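PDB 3RJU: beta-lactamase/D-alanine Carboxypeptidase from Yersinia pestis, which probably acts as a serine hydrolase of the beta-lactamase and penicillin-binding protein family, cleaving beta-lactams or D-alanine peptides. Local coordinates for residues 57-62 with 206-211; 257-262 with 285-290; 307-312 with 326-331. All blocks are in the same frame, centred on the assembly; numbering follows the deposited sequence.

Interaction 1: 57-62 with 206-211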
loop_
_atom_site.group_PDB
_atom_site.type_symbol
_atom_site.label_atom_id
_atom_site.label_comp_id
_atom_site.label_asym_id
_atom_site.label_seq_id
_atom_site.Cartn_x
_atom_site.Cartn_y
_atom_site.Cartn_z
ATOM N N LEU A 57 -9.820 7.398 -11.756
ATOM C CA LEU A 57 -8.838 7.716 -10.721
ATOM C C LEU A 57 -9.323 7.169 -9.391
ATOM O O LEU A 57 -10.513 7.251 -9.054
ATOM C CB LEU A 57 -8.561 9.226 -10.618
ATOM C CG LEU A 57 -7.149 9.573 -10.120
ATOM C CD1 LEU A 57 -6.107 9.199 -11.172
ATOM C CD2 LEU A 57 -7.021 11.049 -9.737
ATOM N N ILE A 58 -8.387 6.630 -8.628
ATOM C CA ILE A 58 -8.692 6.065 -7.321
ATOM C C ILE A 58 -7.639 6.534 -6.320
ATOM O O ILE A 58 -6.522 6.900 -6.716
ATOM C CB ILE A 58 -8.692 4.524 -7.366
ATOM C CG1 ILE A 58 -7.310 3.973 -7.743
ATOM C CG2 ILE A 58 -9.740 4.018 -8.360
ATOM C CD1 ILE A 58 -7.258 2.438 -7.832
ATOM N N ARG A 59 -7.992 6.534 -5.037
ATOM C CA ARG A 59 -6.982 6.626 -3.983
ATOM C C ARG A 59 -6.573 5.211 -3.600
ATOM O O ARG A 59 -7.429 4.399 -3.200
ATOM C CB ARG A 59 -7.531 7.341 -2.745
ATOM C CG ARG A 59 -8.033 8.764 -3.020
ATOM C CD ARG A 59 -8.363 9.466 -1.712
ATOM N NE ARG A 59 -9.044 10.751 -1.885
ATOM C CZ ARG A 59 -8.438 11.939 -1.878
ATOM N NH1 ARG A 59 -7.116 12.038 -1.721
ATOM N NH2 ARG A 59 -9.163 13.040 -2.012
ATOM N N ILE A 60 -5.286 4.883 -3.726
ATOM C CA ILE A 60 -4.878 3.536 -3.328
ATOM C C ILE A 60 -4.602 3.429 -1.829
ATOM O O ILE A 60 -4.372 2.334 -1.309
ATOM C CB ILE A 60 -3.681 2.986 -4.162
ATOM C CG1 ILE A 60 -2.372 3.719 -3.822
ATOM C CG2 ILE A 60 -3.985 3.075 -5.668
ATOM C CD1 ILE A 60 -1.149 3.107 -4.544
ATOM N N ALA A 61 -4.643 4.564 -1.135
ATOM C CA ALA A 61 -4.421 4.584 0.304
ATOM C C ALA A 61 -3.128 3.832 0.620
ATOM O O ALA A 61 -2.132 4.038 -0.061
ATOM C CB ALA A 61 -5.637 4.006 1.073
ATOM N N SER A 62 -3.136 2.944 1.612
ATOM C CA SER A 62 -1.875 2.359 2.103
ATOM C C SER A 62 -1.183 1.351 1.174
ATOM O O SER A 62 -0.107 0.836 1.499
ATOM C CB SER A 62 -2.053 1.775 3.509
ATOM O OG SER A 62 -2.378 2.809 4.426
ATOM N N LYS A 206 -11.156 15.044 -12.150
ATOM C CA LYS A 206 -12.529 14.854 -12.617
ATOM C C LYS A 206 -12.866 13.371 -12.746
ATOM O O LYS A 206 -14.041 13.003 -12.762
ATOM C CB LYS A 206 -12.776 15.566 -13.958
ATOM C CG LYS A 206 -12.096 14.879 -15.109
ATOM C CD LYS A 206 -12.456 15.462 -16.470
ATOM C CE LYS A 206 -11.695 14.707 -17.551
ATOM N NZ LYS A 206 -11.767 15.405 -18.874
ATOM N N ARG A 207 -11.835 12.525 -12.830
ATOM C CA ARG A 207 -12.021 11.077 -12.955
ATOM C C ARG A 207 -11.990 10.348 -11.618
ATOM O O ARG A 207 -12.174 9.131 -11.575
ATOM C CB ARG A 207 -10.975 10.472 -13.908
ATOM C CG ARG A 207 -11.113 10.962 -15.348
ATOM C CD ARG A 207 -10.094 10.274 -16.265
ATOM N NE ARG A 207 -8.808 10.976 -16.333
ATOM C CZ ARG A 207 -7.627 10.439 -16.046
ATOM N NH1 ARG A 207 -7.533 9.180 -15.635
ATOM N NH2 ARG A 207 -6.524 11.169 -16.188
ATOM N N LEU A 208 -11.777 11.079 -10.525
ATOM C CA LEU A 208 -11.700 10.446 -9.199
ATOM C C LEU A 208 -13.087 9.946 -8.790
ATOM O O LEU A 208 -14.086 10.698 -8.843
ATOM C CB LEU A 208 -11.148 11.420 -8.152
ATOM C CG LEU A 208 -10.918 10.831 -6.753
ATOM C CD1 LEU A 208 -9.788 9.791 -6.767
ATOM C CD2 LEU A 208 -10.639 11.928 -5.735
HETATM N N MSE A 209 -13.162 8.659 -8.455
HETATM C CA MSE A 209 -14.410 8.055 -8.003
HETATM C C MSE A 209 -14.766 8.633 -6.636
HETATM O O MSE A 209 -13.885 9.105 -5.906
HETATM C CB MSE A 209 -14.264 6.533 -7.921
HETATM C CG MSE A 209 -13.898 5.876 -9.264
HETATM SE SE MSE A 209 -13.587 3.975 -9.029
HETATM C CE MSE A 209 -15.273 3.435 -8.193
ATOM N N ILE A 210 -16.054 8.582 -6.298
ATOM C CA ILE A 210 -16.584 9.200 -5.099
ATOM C C ILE A 210 -17.466 8.211 -4.341
ATOM O O ILE A 210 -18.341 7.570 -4.923
ATOM C CB ILE A 210 -17.417 10.448 -5.447
ATOM C CG1 ILE A 210 -16.505 11.543 -6.029
ATOM C CG2 ILE A 210 -18.159 10.959 -4.227
ATOM C CD1 ILE A 210 -17.253 12.743 -6.628
ATOM N N GLY A 211 -17.226 8.088 -3.043
ATOM C CA GLY A 211 -18.111 7.329 -2.174
ATOM C C GLY A 211 -18.334 8.090 -0.881
ATOM O O GLY A 211 -18.034 9.284 -0.795
#

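Interaction 2: 257-262 with 285-290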
loop_
_atom_site.group_PDB
_atom_site.type_symbol
_atom_site.label_atom_id
_atom_site.label_comp_id
_atom_site.label_asym_id
_atom_site.label_seq_id
_atom_site.Cartn_x
_atom_site.Cartn_y
_atom_site.Cartn_z
ATOM N N ARG A 257 13.336 -9.254 -3.304
ATOM C CA ARG A 257 13.824 -8.427 -2.202
ATOM C C ARG A 257 12.685 -7.590 -1.639
ATOM O O ARG A 257 12.578 -7.388 -0.429
ATOM C CB ARG A 257 14.992 -7.540 -2.648
ATOM C CG ARG A 257 16.323 -8.287 -2.719
ATOM C CD ARG A 257 17.444 -7.377 -3.191
ATOM N NE ARG A 257 17.523 -7.345 -4.650
ATOM C CZ ARG A 257 17.306 -6.278 -5.409
ATOM N NH1 ARG A 257 16.965 -5.104 -4.863
ATOM N NH2 ARG A 257 17.402 -6.398 -6.725
ATOM N N GLU A 258 11.806 -7.108 -2.511
ATOM C CA GLU A 258 10.701 -6.285 -2.030
ATOM C C GLU A 258 9.765 -7.067 -1.141
ATOM O O GLU A 258 9.158 -6.492 -0.245
ATOM C CB GLU A 258 9.917 -5.697 -3.190
ATOM C CG GLU A 258 10.653 -4.551 -3.881
ATOM C CD GLU A 258 9.914 -4.053 -5.098
ATOM O OE1 GLU A 258 8.675 -3.899 -5.029
ATOM O OE2 GLU A 258 10.571 -3.818 -6.134
ATOM N N GLN A 259 9.655 -8.371 -1.393
ATOM C CA GLN A 259 8.709 -9.227 -0.667
ATOM C C GLN A 259 9.374 -10.081 0.404
ATOM O O GLN A 259 8.751 -10.983 0.972
ATOM C CB GLN A 259 7.906 -10.085 -1.659
ATOM C CG GLN A 259 7.026 -9.220 -2.531
ATOM C CD GLN A 259 6.016 -10.005 -3.339
ATOM O OE1 GLN A 259 6.336 -11.043 -3.918
ATOM N NE2 GLN A 259 4.777 -9.502 -3.385
ATOM N N ALA A 260 10.629 -9.765 0.709
ATOM C CA ALA A 260 11.342 -10.476 1.767
ATOM C C ALA A 260 10.657 -10.246 3.110
ATOM O O ALA A 260 10.182 -9.140 3.414
ATOM C CB ALA A 260 12.793 -10.012 1.833
ATOM N N LEU A 261 10.614 -11.292 3.921
ATOM C CA LEU A 261 9.976 -11.205 5.217
ATOM C C LEU A 261 11.015 -11.019 6.305
ATOM O O LEU A 261 12.055 -11.675 6.290
ATOM C CB LEU A 261 9.181 -12.463 5.480
ATOM C CG LEU A 261 8.066 -12.628 4.448
ATOM C CD1 LEU A 261 7.439 -13.977 4.635
ATOM C CD2 LEU A 261 7.028 -11.513 4.584
ATOM N N TYR A 262 10.708 -10.151 7.262
ATOM C CA TYR A 262 11.676 -9.751 8.287
ATOM C C TYR A 262 11.308 -10.128 9.704
ATOM O O TYR A 262 12.205 -10.337 10.538
ATOM C CB TYR A 262 11.995 -8.255 8.196
ATOM C CG TYR A 262 12.889 -7.960 7.026
ATOM C CD1 TYR A 262 14.277 -7.936 7.161
ATOM C CD2 TYR A 262 12.358 -7.788 5.754
ATOM C CE1 TYR A 262 15.102 -7.689 6.072
ATOM C CE2 TYR A 262 13.176 -7.528 4.657
ATOM C CZ TYR A 262 14.544 -7.501 4.813
ATOM O OH TYR A 262 15.350 -7.263 3.727
ATOM N N LEU A 285 8.319 -5.687 4.198
ATOM C CA LEU A 285 8.502 -4.271 3.968
ATOM C C LEU A 285 7.161 -3.764 3.447
ATOM O O LEU A 285 6.923 -3.696 2.228
ATOM C CB LEU A 285 9.626 -4.060 2.945
ATOM C CG LEU A 285 10.943 -4.785 3.326
ATOM C CD1 LEU A 285 12.007 -4.637 2.240
ATOM C CD2 LEU A 285 11.494 -4.350 4.724
ATOM N N GLY A 286 6.263 -3.472 4.384
ATOM C CA GLY A 286 4.891 -3.123 4.054
ATOM C C GLY A 286 4.038 -4.356 3.798
ATOM O O GLY A 286 2.945 -4.479 4.342
ATOM N N TRP A 287 4.516 -5.247 2.933
ATOM C CA TRP A 287 3.827 -6.505 2.657
ATOM C C TRP A 287 3.560 -7.262 3.948
ATOM O O TRP A 287 4.375 -7.241 4.880
ATOM C CB TRP A 287 4.689 -7.391 1.753
ATOM C CG TRP A 287 4.834 -6.857 0.379
ATOM C CD1 TRP A 287 5.887 -6.116 -0.130
ATOM C CD2 TRP A 287 3.899 -7.017 -0.698
ATOM N NE1 TRP A 287 5.636 -5.803 -1.458
ATOM C CE2 TRP A 287 4.429 -6.344 -1.822
ATOM C CE3 TRP A 287 2.646 -7.648 -0.813
ATOM C CZ2 TRP A 287 3.768 -6.314 -3.052
ATOM C CZ3 TRP A 287 1.997 -7.613 -2.032
ATOM C CH2 TRP A 287 2.557 -6.948 -3.136
ATOM N N VAL A 288 2.428 -7.957 3.972
ATOM C CA VAL A 288 2.052 -8.811 5.076
ATOM C C VAL A 288 1.823 -10.208 4.529
ATOM O O VAL A 288 1.130 -10.370 3.513
ATOM C CB VAL A 288 0.763 -8.301 5.752
ATOM C CG1 VAL A 288 0.214 -9.333 6.790
ATOM C CG2 VAL A 288 1.023 -6.948 6.412
ATOM N N TYR A 289 2.375 -11.213 5.212
ATOM C CA TYR A 289 2.216 -12.592 4.779
ATOM C C TYR A 289 1.262 -13.324 5.700
ATOM O O TYR A 289 1.378 -13.233 6.923
ATOM C CB TYR A 289 3.560 -13.326 4.760
ATOM C CG TYR A 289 3.432 -14.801 4.463
ATOM C CD1 TYR A 289 3.084 -15.239 3.193
ATOM C CD2 TYR A 289 3.668 -15.757 5.452
ATOM C CE1 TYR A 289 2.959 -16.596 2.909
ATOM C CE2 TYR A 289 3.543 -17.122 5.180
ATOM C CZ TYR A 289 3.199 -17.530 3.904
ATOM O OH TYR A 289 3.068 -18.868 3.613
HETATM N N MSE A 290 0.308 -14.028 5.097
HETATM C CA MSE A 290 -0.593 -14.914 5.832
HETATM C C MSE A 290 -0.320 -16.333 5.384
HETATM O O MSE A 290 -0.395 -16.635 4.185
HETATM C CB MSE A 290 -2.057 -14.543 5.548
HETATM C CG MSE A 290 -2.385 -13.088 5.896
HETATM SE SE MSE A 290 -4.259 -12.622 5.752
HETATM C CE MSE A 290 -4.615 -13.200 3.934
HETATM O O HOH W 1 8.397 -7.526 2.134
HETATM O O HOH W 2 6.967 -3.616 -2.902
#

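Interaction 3: 307-312 with 326-331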
loop_
_atom_site.group_PDB
_atom_site.type_symbol
_atom_site.label_atom_id
_atom_site.label_comp_id
_atom_site.label_asym_id
_atom_site.label_seq_id
_atom_site.Cartn_x
_atom_site.Cartn_y
_atom_site.Cartn_z
ATOM N N GLY A 307 -10.269 8.238 2.595
ATOM C CA GLY A 307 -10.971 9.151 1.702
ATOM C C GLY A 307 -12.131 8.516 0.948
ATOM O O GLY A 307 -12.418 8.900 -0.189
ATOM N N GLY A 308 -12.799 7.544 1.564
ATOM C CA GLY A 308 -13.944 6.905 0.935
ATOM C C GLY A 308 -13.578 5.701 0.083
ATOM O O GLY A 308 -14.467 5.045 -0.480
ATOM N N PHE A 309 -12.274 5.412 -0.019
ATOM C CA PHE A 309 -11.780 4.255 -0.776
ATOM C C PHE A 309 -11.321 3.163 0.165
ATOM O O PHE A 309 -10.750 3.451 1.226
ATOM C CB PHE A 309 -10.583 4.628 -1.661
ATOM C CG PHE A 309 -10.948 5.452 -2.861
ATOM C CD1 PHE A 309 -11.165 4.852 -4.105
ATOM C CD2 PHE A 309 -11.127 6.818 -2.735
ATOM C CE1 PHE A 309 -11.521 5.607 -5.204
ATOM C CE2 PHE A 309 -11.480 7.587 -3.837
ATOM C CZ PHE A 309 -11.684 6.971 -5.071
ATOM N N ILE A 310 -11.535 1.917 -0.243
ATOM C CA ILE A 310 -10.834 0.785 0.359
ATOM C C ILE A 310 -10.161 -0.029 -0.743
ATOM O O ILE A 310 -10.708 -0.191 -1.844
ATOM C CB ILE A 310 -11.737 -0.111 1.234
ATOM C CG1 ILE A 310 -12.992 -0.577 0.473
ATOM C CG2 ILE A 310 -12.084 0.615 2.547
ATOM C CD1 ILE A 310 -13.769 -1.625 1.258
ATOM N N THR A 311 -8.959 -0.524 -0.458
ATOM C CA THR A 311 -8.189 -1.251 -1.444
ATOM C C THR A 311 -7.578 -2.484 -0.818
ATOM O O THR A 311 -7.355 -2.552 0.393
ATOM C CB THR A 311 -7.030 -0.393 -2.024
ATOM O OG1 THR A 311 -6.312 0.219 -0.953
ATOM C CG2 THR A 311 -7.559 0.710 -2.935
ATOM N N TYR A 312 -7.316 -3.475 -1.652
ATOM C CA TYR A 312 -6.672 -4.685 -1.178
ATOM C C TYR A 312 -5.936 -5.319 -2.334
ATOM O O TYR A 312 -6.446 -5.378 -3.468
ATOM C CB TYR A 312 -7.724 -5.638 -0.613
ATOM C CG TYR A 312 -7.208 -6.927 -0.001
ATOM C CD1 TYR A 312 -6.275 -6.908 1.052
ATOM C CD2 TYR A 312 -7.665 -8.171 -0.458
ATOM C CE1 TYR A 312 -5.824 -8.090 1.628
ATOM C CE2 TYR A 312 -7.217 -9.358 0.118
ATOM C CZ TYR A 312 -6.291 -9.312 1.152
ATOM O OH TYR A 312 -5.827 -10.483 1.732
ATOM N N VAL A 326 -10.459 -2.318 -5.730
ATOM C CA VAL A 326 -10.694 -1.004 -5.167
ATOM C C VAL A 326 -12.209 -0.810 -5.101
ATOM O O VAL A 326 -12.942 -1.124 -6.066
ATOM C CB VAL A 326 -10.021 0.153 -5.974
ATOM C CG1 VAL A 326 -10.383 0.100 -7.467
ATOM C CG2 VAL A 326 -10.413 1.505 -5.355
ATOM N N VAL A 327 -12.677 -0.332 -3.960
ATOM C CA VAL A 327 -14.092 -0.062 -3.754
ATOM C C VAL A 327 -14.260 1.330 -3.178
ATOM O O VAL A 327 -13.488 1.756 -2.323
ATOM C CB VAL A 327 -14.687 -1.125 -2.765
ATOM C CG1 VAL A 327 -15.901 -0.593 -1.981
ATOM C CG2 VAL A 327 -14.996 -2.442 -3.484
ATOM N N THR A 328 -15.251 2.068 -3.661
ATOM C CA THR A 328 -15.693 3.255 -2.952
ATOM C C THR A 328 -16.802 2.867 -1.947
ATOM O O THR A 328 -17.750 2.145 -2.279
ATOM C CB THR A 328 -16.188 4.329 -3.924
ATOM O OG1 THR A 328 -16.999 3.701 -4.924
ATOM C CG2 THR A 328 -15.019 5.037 -4.604
ATOM N N ARG A 329 -16.660 3.322 -0.705
ATOM C CA ARG A 329 -17.534 2.888 0.389
ATOM C C ARG A 329 -18.953 3.438 0.282
ATOM O O ARG A 329 -19.152 4.581 -0.110
ATOM C CB ARG A 329 -16.967 3.364 1.733
ATOM C CG ARG A 329 -15.612 2.747 2.111
ATOM C CD ARG A 329 -15.309 3.065 3.580
ATOM N NE ARG A 329 -16.233 2.351 4.457
ATOM C CZ ARG A 329 -17.253 2.913 5.116
ATOM N NH1 ARG A 329 -18.061 2.166 5.863
ATOM N NH2 ARG A 329 -17.481 4.218 5.029
ATOM N N SER A 330 -19.936 2.633 0.665
ATOM C CA SER A 330 -21.171 3.216 1.169
ATOM C C SER A 330 -21.109 3.197 2.701
ATOM O O SER A 330 -20.153 2.669 3.293
ATOM C CB SER A 330 -22.392 2.432 0.679
ATOM O OG SER A 330 -22.418 1.148 1.263
ATOM N N GLN A 331 -22.119 3.757 3.361
ATOM C CA GLN A 331 -22.095 3.804 4.813
ATOM C C GLN A 331 -21.910 2.414 5.458
ATOM O O GLN A 331 -21.197 2.281 6.457
ATOM C CB GLN A 331 -23.363 4.484 5.347
ATOM C CG GLN A 331 -23.435 4.561 6.858
ATOM C CD GLN A 331 -22.322 5.393 7.492
ATOM O OE1 GLN A 331 -21.783 6.336 6.884
ATOM N NE2 GLN A 331 -21.978 5.047 8.735
#

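Interaction 1: 57-62 with 206-211
The guanidinium of R59 meets L208 obliquely, the methyl CD2 standing 4.2 Å from NH2. The R59 chain is extended from CG to NE, and NH2 is bound to the carbonyls of S215 and R216. The backbones pair briefly at L57 and L208. L57 N donates to R207 O at 2.9 Å, well above the carbonyl plane and rather bent (143°). M209 N reaches L57 O at 3.1 Å in a straighter bond (165°). L57 O also takes a CA-H contact from L208 CA at 3.4 Å, and the methyl CD1 of L208 packs against the same carbonyl. L208 CG lies anti to the backbone N (chi1 -175°); beyond it CD1 comes 4.1 Å from L57 CB. I58 and selenomethionine M209 run side by side and point the same way, with I58 CG2 3.9 Å from SE. Both, like R59 and L208, touch F309 of the central sheet. R207 turns to a salt bridge with E203. A single beta bridge between L57 and L208 thus ties the loop after helix 202-205 to the chain entering strand 58-59, which runs on to S62; that serine hydrogen-bonds a bound citrate and starts a probable SxxK motif, as in the active sites of serine beta-lactamases and penicillin-binding proteins.

Interaction 2: 257-262 with 285-290
The Q259 side chain lies over one face of the W287 indole. W287 and L285 bury the most surface in this contact, W287 largely under Q259 and L285 against Y262. Q259 CG sits 3.9 Å from the centroid of the five-membered ring, 13° off the normal, a CH-pi contact, and NE2 stands over the six-membered ring, 3.4 Å from CZ2. CD of Q259 is anti to CA (chi2 -169°). The amide and ring planes are 84° apart. E258 O approaches W287 obliquely, 3.3 Å from CD1. L285 packs its methyl CD2 against Y262, 3.6 Å from CE2, the two side chains crossing obliquely, and its CD1 nears R257 O. L261 and Y289 cross at about a right angle, both leucine methyls reaching CB of the tyrosine.

No direct hydrogen bond joins the segments; water does that work. One water gives its hydrogens to E258 O and A260 O and accepts from L285 N at 2.8 Å, satisfying the carbonyl of the last helical residue, that of A260 just after the helix, and a loop amide. A second donates to E258 OE1 and accepts from W287 NE1 at 2.9 Å, while E258 also holds K252 in a salt bridge and S254 through OE2. This water gives the indole N-H of the buried W287 a partner while Q259 covers one face.

The F243 ring meets W287 edge to face, and M300, M313 and M315 of strands 299-306 and 309-316 touch the indole. L285 instead leans on S69 and V73 of helix 64-77, so the contact joins the end of helix 255-258 and edge strand 261-264 to that helix and to the central sheet.

Interaction 3: 307-312 with 326-331
F309, V326 and T328 stand side by side on one face of the sheet and point the same way. The methyl CG2 of T328 lies over one face of the F309 ring, 3.9 Å from its centroid and 24° off the normal, a CH-pi contact offset toward the rim. V326 CG2 comes instead to the ring's edge, in its plane, 3.7 Å from CD1. T311 crosses V326 obliquely, with the two CG2 methyls in contact, and its OG1 is bound to I60 O; T328 OG1 takes G25 N. I310 and V327 lie alongside each other on the other face, I310 CG1 being 3.7 Å from V327 CB. Beyond them the aliphatic part of R329 crosses I310 at about a right angle, and its NH1 turns to the carbonyls of T333 and Q331. The backbone is laced by I310 N to V327 O at 2.9 Å, the return bond V327 N to I310 O, and R329 N to G308 O at 2.8 Å. At the backbone angles of G308 a CB would jam against the carbonyl O of G307, which calls for glycine. Antiparallel strands 309-316 and 321-328 thus form a beta hairpin in the central sheet of the serine beta-lactamase and penicillin-binding protein fold.

How the interactions relate
Interactions 1 and 3 are both buried, lie on the same side of the chain's centre with centres 9 Å apart, and touch. The F309 ring of 307-312 packs on I58 and R59, so the hairpin backs the strand that leads to S62. Interaction 2, on the opposite side of the centre and only partly buried, reaches the same eight-stranded sheet nearer its other edge and meets interaction 3 where M290 packs on Y312. The chemistry follows place: regular strand pairing in interaction 3, one irregular bridge with leucine packing in interaction 1, and water bridges with aromatic packing in interaction 2.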